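Local structure of N-acetylmuramoyl-L-alanine amidase (Mycobacteroides abscessus, 7AGL) at residues A[188-193]-A[201-206]. The protein probably cleaves the amide bond between N-acetylmuramic acid and L-alanine in peptidoglycan, as a zinc-dependent amidase of the mycobacterial cell wall. Numbering follows the deposited sequence.
Sequences AQDSAM and SKYAQA
Met193 and Tyr203 join helix 188-193 to helix 201-206 across a right-angled corner, the two segment axes running at 90° to each other and coming no closer than 12.0 Å. At that separation long side chains bridge the interval. The two consecutive helices follow strand 177-184 of the six-stranded mixed sheet of the zinc amidase domain, and the contact is packing away from the metal site, the Asp190 side chain lying about 13 Å from the zinc ion. Met193 is modelled in two conformers; in the one described, whose thioether and methyl contacts follow, it reaches over as an extended arm. With CG anti to the backbone N (chi1 -165°) and the chain straight beyond it, the thioether is laid along one face of the Tyr203 ring. Its methyl CE sits almost squarely over the ring, 3.9 Å from the centroid of Tyr203, in a CH-pi contact, while the sulfur lies more obliquely, toward the hydroxyl end, with Met193 SD 3.9 Å from Tyr203 CZ. The pair is thus a Met-aromatic contact. The same methyl ends against the root of Lys202, Met193 CE standing 3.7 Å from Lys202 CB; beyond this point the lysine chain bends and carries its amine away from helix 188-193. At the far end of the ring, Tyr203 OH reaches Asp190 through water rather than directly. A water in the ring plane is hydrogen-bonded to Tyr203 OH (3.0 Å) and donates a weak hydrogen bond to Asp190 OD1. The other carboxylate oxygen, OD2, accepts the backbone N-H groups of Asn184 and Gly116, which anchors the aspartate to strand 177-184. The corner therefore rests mainly on an apolar thioether-on-ring contact, supplemented at the tyrosine hydroxyl by a single weakly held water.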
ATOM      1  N   ALA A 188      -3.448  14.775  13.593  1.00 20.91           N
ATOM      2  CA  ALA A 188      -4.139  14.358  14.820  1.00 21.18           C
ATOM      3  C   ALA A 188      -5.268  13.378  14.528  1.00 22.07           C
ATOM      4  O   ALA A 188      -5.418  12.361  15.222  1.00 21.27           O
ATOM      5  CB  ALA A 188      -4.676  15.580  15.572  1.00 22.60           C
ATOM      6  N   GLN A 189      -6.087  13.678  13.519  1.00 21.52           N
ATOM      7  CA  GLN A 189      -7.242  12.844  13.201  1.00 20.71           C
ATOM      8  C   GLN A 189      -6.832  11.499  12.604  1.00 21.07           C
ATOM      9  O   GLN A 189      -7.373  10.445  12.982  1.00 19.63           O
ATOM     10  CB  GLN A 189      -8.143  13.617  12.239  1.00 27.49           C
ATOM     11  CG  GLN A 189      -9.365  12.916  11.768  1.00 38.73           C
ATOM     12  CD  GLN A 189     -10.013  13.664  10.594  1.00 36.21           C
ATOM     13  OE1 GLN A 189      -9.740  14.850  10.353  1.00 39.28           O
ATOM     14  NE2 GLN A 189     -10.858  12.967   9.861  1.00 40.12           N
ATOM     15  N   ASP A 190      -5.882  11.503  11.662  1.00 20.59           N
ATOM     16  CA  ASP A 190      -5.435  10.239  11.088  1.00 18.83           C
ATOM     17  C   ASP A 190      -4.706   9.377  12.118  1.00 19.94           C
ATOM     18  O   ASP A 190      -4.895   8.158  12.157  1.00 19.20           O
ATOM     19  CB  ASP A 190      -4.533  10.496   9.878  1.00 20.11           C
ATOM     20  CG  ASP A 190      -5.303  10.995   8.654  1.00 23.99           C
ATOM     21  OD1 ASP A 190      -6.564  11.015   8.665  1.00 23.76           O
ATOM     22  OD2 ASP A 190      -4.629  11.377   7.667  1.00 21.35           O
ATOM     23  N   SER A 191      -3.840   9.977  12.939  1.00 18.63           N
ATOM     24  CA  SER A 191      -3.171   9.202  13.980  1.00 21.77           C
ATOM     25  C   SER A 191      -4.186   8.512  14.886  1.00 22.42           C
ATOM     26  O   SER A 191      -4.036   7.333  15.237  1.00 19.01           O
ATOM     27  CB  SER A 191      -2.260  10.106  14.809  1.00 19.05           C
ATOM     28  OG  SER A 191      -1.790   9.414  15.973  1.00 20.87           O
ATOM     29  N   ALA A 192      -5.214   9.248  15.314  1.00 19.91           N
ATOM     30  CA  ALA A 192      -6.230   8.634  16.162  1.00 20.08           C
ATOM     31  C   ALA A 192      -6.866   7.431  15.476  1.00 21.00           C
ATOM     32  O   ALA A 192      -7.051   6.378  16.096  1.00 22.46           O
ATOM     33  CB  ALA A 192      -7.295   9.678  16.528  1.00 20.75           C
ATOM     34  N   MET A 193      -7.199   7.563  14.189  0.63 21.18           N
ATOM     35  CA  MET A 193      -7.832   6.445  13.489  0.63 21.31           C
ATOM     36  C   MET A 193      -6.858   5.289  13.281  0.63 20.19           C
ATOM     37  O   MET A 193      -7.245   4.121  13.412  0.63 22.31           O
ATOM     38  CB  MET A 193      -8.416   6.919  12.155  0.63 21.83           C
ATOM     39  CG  MET A 193      -9.393   5.921  11.538  0.63 21.97           C
ATOM     40  SD  MET A 193     -10.293   6.613  10.134  0.63 25.93           S
ATOM     41  CE  MET A 193     -10.951   5.114   9.403  0.63 24.15           C
ATOM     42  N   SER A 201      -9.814  -1.421  11.274  1.00 24.38           N
ATOM     43  CA  SER A 201     -10.861  -2.220  10.649  1.00 22.00           C
ATOM     44  C   SER A 201     -11.582  -1.427   9.557  1.00 25.42           C
ATOM     45  O   SER A 201     -11.827  -1.949   8.462  1.00 24.37           O
ATOM     46  CB  SER A 201     -11.838  -2.719  11.721  1.00 27.27           C
ATOM     47  OG  SER A 201     -12.848  -3.519  11.145  1.00 30.81           O
ATOM     48  N   LYS A 202     -11.932  -0.162   9.835  1.00 24.48           N
ATOM     49  CA  LYS A 202     -12.596   0.663   8.819  1.00 22.75           C
ATOM     50  C   LYS A 202     -11.704   0.901   7.601  1.00 23.73           C
ATOM     51  O   LYS A 202     -12.180   0.854   6.461  1.00 25.64           O
ATOM     52  CB  LYS A 202     -13.021   2.005   9.418  1.00 24.53           C
ATOM     53  CG  LYS A 202     -14.284   1.964  10.226  1.00 32.89           C
ATOM     54  CD  LYS A 202     -14.724   3.383  10.531  1.00 40.05           C
ATOM     55  CE  LYS A 202     -16.111   3.668   9.972  1.00 48.86           C
ATOM     56  NZ  LYS A 202     -17.116   2.739  10.554  1.00 51.20           N
ATOM     57  N   TYR A 203     -10.419   1.202   7.820  1.00 21.61           N
ATOM     58  CA  TYR A 203      -9.485   1.280   6.695  1.00 19.56           C
ATOM     59  C   TYR A 203      -9.497  -0.007   5.881  1.00 23.45           C
ATOM     60  O   TYR A 203      -9.554   0.016   4.644  1.00 21.13           O
ATOM     61  CB  TYR A 203      -8.064   1.528   7.199  1.00 21.02           C
ATOM     62  CG  TYR A 203      -7.730   2.946   7.601  1.00 24.21           C
ATOM     63  CD1 TYR A 203      -8.094   4.037   6.808  1.00 25.01           C
ATOM     64  CD2 TYR A 203      -7.019   3.187   8.770  1.00 22.11           C
ATOM     65  CE1 TYR A 203      -7.758   5.335   7.180  1.00 29.22           C
ATOM     66  CE2 TYR A 203      -6.677   4.469   9.143  1.00 23.95           C
ATOM     67  CZ  TYR A 203      -7.046   5.540   8.349  1.00 29.80           C
ATOM     68  OH  TYR A 203      -6.701   6.815   8.746  1.00 26.15           O
ATOM     69  N   ALA A 204      -9.417  -1.149   6.567  1.00 23.98           N
ATOM     70  CA  ALA A 204      -9.313  -2.419   5.857  1.00 22.41           C
ATOM     71  C   ALA A 204     -10.574  -2.697   5.050  1.00 23.29           C
ATOM     72  O   ALA A 204     -10.488  -3.138   3.899  1.00 24.76           O
ATOM     73  CB  ALA A 204      -9.041  -3.559   6.847  1.00 21.28           C
ATOM     74  N   GLN A 205     -11.752  -2.469   5.650  1.00 21.29           N
ATOM     75  CA  GLN A 205     -13.011  -2.708   4.940  1.00 22.88           C
ATOM     76  C   GLN A 205     -13.081  -1.876   3.673  1.00 27.22           C
ATOM     77  O   GLN A 205     -13.555  -2.351   2.630  1.00 25.54           O
ATOM     78  CB  GLN A 205     -14.196  -2.376   5.841  1.00 24.87           C
ATOM     79  CG  GLN A 205     -14.360  -3.316   6.998  1.00 32.31           C
ATOM     80  CD  GLN A 205     -15.509  -2.898   7.876  1.00 45.52           C
ATOM     81  OE1 GLN A 205     -16.633  -2.700   7.392  1.00 53.18           O
ATOM     82  NE2 GLN A 205     -15.238  -2.732   9.169  1.00 46.47           N
ATOM     83  N   ALA A 206     -12.608  -0.631   3.748  1.00 23.35           N
ATOM     84  CA  ALA A 206     -12.670   0.262   2.597  1.00 24.47           C
ATOM     85  C   ALA A 206     -11.743  -0.218   1.489  1.00 21.61           C
ATOM     86  O   ALA A 206     -12.126  -0.223   0.315  1.00 25.25           O
ATOM     87  CB  ALA A 206     -12.309   1.686   3.020  1.00 25.57           C
TER
HETATM   88  O   HOH W   1      -7.121   8.715   6.423  1.00 29.57           O